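Local coordinates for protein muconate lactonizing enzyme (Corynebacterium glutamicum, PDB 3I4K) that belongs to the enolase superfamily and binds a magnesium ion in its barrel-shaped C-terminal domain, at residues V138-A143 and F163-F168; V151-I156 and A185-E190. All coordinates share one frame; numbering follows the deposited sequence.

Contact 1 (V138-A143 and F163-F168); sequences VDVTWA and FGNRSF
Trp-142 and Phe-168 meet rim to rim, with neither ring lying over the face of the other. The five-membered ring of Trp-142 and the ring of Phe-168 have centroids 5.9 Å apart and planes turned by 79°; Phe-168 CD1 lies at the indole edge and Trp-142 CD1 at the phenyl edge. Trp-142 CB packs 3.6 Å from Phe-168 CD1 and as close to CE1. CG of Trp-142 stands anti to the backbone N (chi1 178°), and the far end of the indole leads away from segment 163-168 while CD1 stays at the Phe-168 rim. Arg-159 of helix 149-163 makes a cation-pi contact with the indole, and Glu-155 is hydrogen-bonded to its NE1.

Where strand pairing is incomplete, side chains can take over from backbone groups, as Asn-165 does here. Its ND2 donates to Val-140 O (3.1 Å, 166° at the hydrogen) from well above the carbonyl plane, while the acceptor stays close to the plane of the amide. Arg-159 NH2 is bonded to Asn-165 OD1, which would fix the amide's rotation. A water donates to the same Val-140 O and accepts from Arg-166 N at 3.0 Å, so the carbonyl is gripped twice.

Next along, Thr-141 OG1 and Ser-167 OG share a short hydrogen bond of 2.5 Å. Regular pairing begins with Trp-142 N donating to Ser-167 O at 3.0 Å. This parallel bridge joins the two strands of a right-handed beta-alpha-beta unit, the repeating element of the TIM-barrel domain in the enolase superfamily.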
loop_
_atom_site.group_PDB
_atom_site.type_symbol
_atom_site.label_atom_id
_atom_site.label_comp_id
_atom_site.label_asym_id
_atom_site.label_seq_id
_atom_site.Cartn_x
_atom_site.Cartn_y
_atom_site.Cartn_z
ATOM N N VAL A 138 4.895 20.118 -3.949
ATOM C CA VAL A 138 5.402 19.260 -5.014
ATOM C C VAL A 138 5.761 20.045 -6.266
ATOM O O VAL A 138 5.306 21.173 -6.459
ATOM C CB VAL A 138 4.351 18.185 -5.417
ATOM C CG1 VAL A 138 4.037 17.281 -4.231
ATOM C CG2 VAL A 138 3.070 18.856 -5.907
ATOM N N ASP A 139 6.596 19.456 -7.113
ATOM C CA ASP A 139 6.943 20.115 -8.357
ATOM C C ASP A 139 5.797 19.864 -9.329
ATOM O O ASP A 139 5.084 18.859 -9.225
ATOM C CB ASP A 139 8.257 19.577 -8.909
ATOM C CG ASP A 139 9.446 20.001 -8.064
ATOM O OD1 ASP A 139 9.523 21.199 -7.716
ATOM O OD2 ASP A 139 10.303 19.151 -7.747
ATOM N N VAL A 140 5.607 20.789 -10.260
ATOM C CA VAL A 140 4.532 20.668 -11.225
ATOM C C VAL A 140 5.031 20.852 -12.645
ATOM O O VAL A 140 5.652 21.866 -12.981
ATOM C CB VAL A 140 3.409 21.702 -10.933
ATOM C CG1 VAL A 140 2.268 21.554 -11.950
ATOM C CG2 VAL A 140 2.880 21.496 -9.523
ATOM N N THR A 141 4.773 19.840 -13.464
ATOM C CA THR A 141 5.144 19.848 -14.871
ATOM C C THR A 141 3.932 20.425 -15.591
ATOM O O THR A 141 2.800 20.028 -15.309
ATOM C CB THR A 141 5.397 18.408 -15.404
ATOM O OG1 THR A 141 6.497 17.817 -14.704
ATOM C CG2 THR A 141 5.704 18.434 -16.897
ATOM N N TRP A 142 4.159 21.362 -16.506
ATOM C CA TRP A 142 3.053 21.964 -17.249
ATOM C C TRP A 142 2.889 21.259 -18.593
ATOM O O TRP A 142 3.844 21.134 -19.358
ATOM C CB TRP A 142 3.293 23.476 -17.455
ATOM C CG TRP A 142 2.207 24.174 -18.259
ATOM C CD1 TRP A 142 2.276 24.558 -19.573
ATOM C CD2 TRP A 142 0.883 24.519 -17.813
ATOM N NE1 TRP A 142 1.079 25.116 -19.969
ATOM C CE2 TRP A 142 0.208 25.104 -18.912
ATOM C CE3 TRP A 142 0.202 24.389 -16.594
ATOM C CZ2 TRP A 142 -1.117 25.560 -18.829
ATOM C CZ3 TRP A 142 -1.127 24.845 -16.509
ATOM C CH2 TRP A 142 -1.765 25.422 -17.624
ATOM N N ALA A 143 1.676 20.788 -18.862
ATOM C CA ALA A 143 1.389 20.090 -20.111
ATOM C C ALA A 143 0.667 20.994 -21.113
ATOM O O ALA A 143 -0.280 21.699 -20.770
ATOM C CB ALA A 143 0.541 18.851 -19.834
ATOM N N PHE A 163 4.944 31.270 -13.757
ATOM C CA PHE A 163 4.715 30.224 -12.765
ATOM C C PHE A 163 5.964 29.448 -12.358
ATOM O O PHE A 163 5.952 28.719 -11.362
ATOM C CB PHE A 163 3.618 29.281 -13.263
ATOM C CG PHE A 163 2.256 29.921 -13.297
ATOM C CD1 PHE A 163 1.522 30.079 -12.124
ATOM C CD2 PHE A 163 1.735 30.420 -14.487
ATOM C CE1 PHE A 163 0.288 30.729 -12.135
ATOM C CE2 PHE A 163 0.505 31.070 -14.509
ATOM C CZ PHE A 163 -0.219 31.226 -13.333
ATOM N N GLY A 164 7.038 29.612 -13.127
ATOM C CA GLY A 164 8.294 28.953 -12.816
ATOM C C GLY A 164 8.450 27.482 -13.161
ATOM O O GLY A 164 9.418 26.861 -12.721
ATOM N N ASN A 165 7.533 26.915 -13.942
ATOM C CA ASN A 165 7.636 25.500 -14.303
ATOM C C ASN A 165 8.998 25.207 -14.914
ATOM O O ASN A 165 9.434 25.888 -15.840
ATOM C CB ASN A 165 6.543 25.100 -15.293
ATOM C CG ASN A 165 5.157 25.469 -14.812
ATOM O OD1 ASN A 165 4.656 26.561 -15.100
ATOM N ND2 ASN A 165 4.529 24.566 -14.068
ATOM N N ARG A 166 9.663 24.183 -14.387
ATOM C CA ARG A 166 10.981 23.794 -14.863
ATOM C C ARG A 166 10.886 22.615 -15.836
ATOM O O ARG A 166 11.884 22.198 -16.420
ATOM C CB ARG A 166 11.864 23.418 -13.672
ATOM C CG ARG A 166 11.715 24.359 -12.481
ATOM C CD ARG A 166 13.053 24.574 -11.811
ATOM N NE ARG A 166 14.037 25.081 -12.768
ATOM C CZ ARG A 166 15.313 25.323 -12.478
ATOM N NH1 ARG A 166 15.773 25.103 -11.251
ATOM N NH2 ARG A 166 16.128 25.795 -13.415
ATOM N N SER A 167 9.681 22.081 -15.997
ATOM C CA SER A 167 9.454 20.966 -16.905
ATOM C C SER A 167 8.131 21.137 -17.651
ATOM O O SER A 167 7.127 21.597 -17.082
ATOM C CB SER A 167 9.455 19.629 -16.138
ATOM O OG SER A 167 8.280 19.471 -15.357
ATOM N N PHE A 168 8.145 20.753 -18.924
ATOM C CA PHE A 168 6.976 20.854 -19.787
ATOM C C PHE A 168 6.695 19.557 -20.547
ATOM O O PHE A 168 7.605 18.895 -21.042
ATOM C CB PHE A 168 7.178 22.007 -20.772
ATOM C CG PHE A 168 7.181 23.354 -20.120
ATOM C CD1 PHE A 168 5.980 24.003 -19.834
ATOM C CD2 PHE A 168 8.378 23.956 -19.744
ATOM C CE1 PHE A 168 5.972 25.232 -19.180
ATOM C CE2 PHE A 168 8.382 25.182 -19.091
ATOM C CZ PHE A 168 7.177 25.822 -18.808
HETATM O O HOH W 1 8.351 22.737 -12.107
#

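Contact 2 (V151-I156 and A185-E190); sequences VAVAEI and AELARE
Ala-152 and Ile-156, one helical turn apart and tied by the backbone bond from Ile-156 N to Ala-152 O (2.9 Å), present their side chains together to Leu-187 on the neighbouring helix. Leu-187 shows how one branched residue can serve several partners, here with both of its methyls. Its CG stands anti to the backbone N (chi1 172°), and the two methyls beyond it reach helix 149-163. CD1 presses on Ala-152 CB at 3.3 Å, tighter than an ordinary carbon contact, whereas CD2 meets Ile-156 CD1 tip to tip at 4.0 Å. Val-153 CG2 lies 4.2 Å from Leu-187 CG, the branch point.

The other methyl of Val-153 looks to a charged chain. Glu-190, extended beyond CG, crosses Val-153 at about a right angle, and its OE1 comes no nearer than 4.2 Å to Val-153 CG1. This contact involves an exposed residue, while Leu-187 is buried and also touches Leu-149 and Leu-170.

The axes of the short helical segments approach to 10.2 Å and are inclined at 36°, with their N-to-C directions broadly the same. Such separation leaves the interface to side chains, small alanine opposite branched leucine. Successive helices inclined in the same sense in this way belong to the outer helical layer of a TIM barrel.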
loop_
_atom_site.group_PDB
_atom_site.type_symbol
_atom_site.label_atom_id
_atom_site.label_comp_id
_atom_site.label_asym_id
_atom_site.label_seq_id
_atom_site.Cartn_x
_atom_site.Cartn_y
_atom_site.Cartn_z
ATOM N N VAL A 151 2.889 28.974 -31.090
ATOM C CA VAL A 151 2.003 29.100 -29.939
ATOM C C VAL A 151 2.602 28.370 -28.731
ATOM O O VAL A 151 2.583 28.877 -27.611
ATOM C CB VAL A 151 0.615 28.499 -30.245
ATOM C CG1 VAL A 151 -0.311 28.703 -29.062
ATOM C CG2 VAL A 151 0.039 29.135 -31.493
ATOM N N ALA A 152 3.137 27.176 -28.975
ATOM C CA ALA A 152 3.736 26.370 -27.913
ATOM C C ALA A 152 4.928 27.080 -27.270
ATOM O O ALA A 152 4.975 27.239 -26.044
ATOM C CB ALA A 152 4.167 25.028 -28.469
ATOM N N VAL A 153 5.886 27.498 -28.096
ATOM C CA VAL A 153 7.067 28.190 -27.600
ATOM C C VAL A 153 6.655 29.423 -26.807
ATOM O O VAL A 153 7.269 29.763 -25.795
ATOM C CB VAL A 153 7.982 28.650 -28.748
ATOM C CG1 VAL A 153 9.179 29.396 -28.182
ATOM C CG2 VAL A 153 8.438 27.453 -29.567
ATOM N N ALA A 154 5.613 30.096 -27.280
ATOM C CA ALA A 154 5.118 31.291 -26.613
ATOM C C ALA A 154 4.545 30.938 -25.245
ATOM O O ALA A 154 4.816 31.620 -24.251
ATOM C CB ALA A 154 4.045 31.961 -27.474
ATOM N N GLU A 155 3.751 29.874 -25.196
ATOM C CA GLU A 155 3.130 29.443 -23.947
ATOM C C GLU A 155 4.162 28.977 -22.919
ATOM O O GLU A 155 3.969 29.148 -21.715
ATOM C CB GLU A 155 2.129 28.320 -24.207
ATOM C CG GLU A 155 1.305 27.990 -22.989
ATOM C CD GLU A 155 0.223 26.979 -23.274
ATOM O OE1 GLU A 155 -0.471 27.130 -24.299
ATOM O OE2 GLU A 155 0.064 26.040 -22.468
ATOM N N ILE A 156 5.256 28.392 -23.394
ATOM C CA ILE A 156 6.304 27.937 -22.490
ATOM C C ILE A 156 6.981 29.153 -21.855
ATOM O O ILE A 156 7.132 29.212 -20.634
ATOM C CB ILE A 156 7.350 27.053 -23.230
ATOM C CG1 ILE A 156 6.709 25.714 -23.617
ATOM C CG2 ILE A 156 8.559 26.799 -22.340
ATOM C CD1 ILE A 156 7.654 24.733 -24.292
ATOM N N ALA A 185 10.471 18.581 -32.270
ATOM C CA ALA A 185 11.922 18.677 -32.341
ATOM C C ALA A 185 12.329 20.144 -32.394
ATOM O O ALA A 185 13.236 20.573 -31.676
ATOM C CB ALA A 185 12.444 17.942 -33.571
ATOM N N GLU A 186 11.649 20.912 -33.244
ATOM C CA GLU A 186 11.938 22.335 -33.410
ATOM C C GLU A 186 11.685 23.107 -32.129
ATOM O O GLU A 186 12.435 24.018 -31.779
ATOM C CB GLU A 186 11.099 22.927 -34.555
ATOM C CG GLU A 186 11.647 22.616 -35.952
ATOM C CD GLU A 186 10.768 23.152 -37.085
ATOM O OE1 GLU A 186 10.370 24.337 -37.035
ATOM O OE2 GLU A 186 10.486 22.385 -38.035
ATOM N N LEU A 187 10.624 22.746 -31.426
ATOM C CA LEU A 187 10.309 23.416 -30.179
ATOM C C LEU A 187 11.379 23.090 -29.148
ATOM O O LEU A 187 11.677 23.905 -28.272
ATOM C CB LEU A 187 8.935 22.969 -29.679
ATOM C CG LEU A 187 8.509 23.429 -28.289
ATOM C CD1 LEU A 187 7.000 23.371 -28.194
ATOM C CD2 LEU A 187 9.150 22.548 -27.228
ATOM N N ALA A 188 11.955 21.895 -29.264
ATOM C CA ALA A 188 12.990 21.440 -28.343
ATOM C C ALA A 188 14.293 22.200 -28.547
ATOM O O ALA A 188 15.042 22.425 -27.599
ATOM C CB ALA A 188 13.223 19.945 -28.516
ATOM N N ARG A 189 14.566 22.593 -29.784
ATOM C CA ARG A 189 15.786 23.332 -30.072
ATOM C C ARG A 189 15.714 24.746 -29.526
ATOM O O ARG A 189 16.740 25.391 -29.325
ATOM C CB ARG A 189 16.042 23.372 -31.576
ATOM C CG ARG A 189 16.494 22.040 -32.135
ATOM C CD ARG A 189 16.652 22.076 -33.643
ATOM N NE ARG A 189 16.946 20.747 -34.173
ATOM C CZ ARG A 189 16.197 19.670 -33.950
ATOM N NH1 ARG A 189 15.105 19.762 -33.203
ATOM N NH2 ARG A 189 16.534 18.500 -34.480
ATOM N N GLU A 190 14.501 25.220 -29.271
ATOM C CA GLU A 190 14.311 26.569 -28.755
ATOM C C GLU A 190 14.006 26.634 -27.267
ATOM O O GLU A 190 13.859 27.721 -26.716
ATOM C CB GLU A 190 13.175 27.263 -29.498
ATOM C CG GLU A 190 13.424 27.499 -30.969
ATOM C CD GLU A 190 12.358 28.379 -31.580
ATOM O OE1 GLU A 190 12.185 29.513 -31.089
ATOM O OE2 GLU A 190 11.692 27.937 -32.544
#

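In the fold
The two contacts illustrate how a barrel is held at two depths. The centre of contact 1, on two strands and the loop leading into one, is about 15 Å from the centre of the chain; that of contact 2, between the covering helices, is about 24 Å from it. Helix 149-163 ties them together: it connects the two strands of contact 1 and supplies half of contact 2. Glu-155 OE2 probably accepts a hydrogen bond from Trp-142 NE1, and Ile-156 CG2 packs on Phe-168 CE2. Chemistry follows position: hydrogen bonds are combined with aromatic packing where the strands come together, while apolar contacts join the helices, with a carboxylate at the exposed margin.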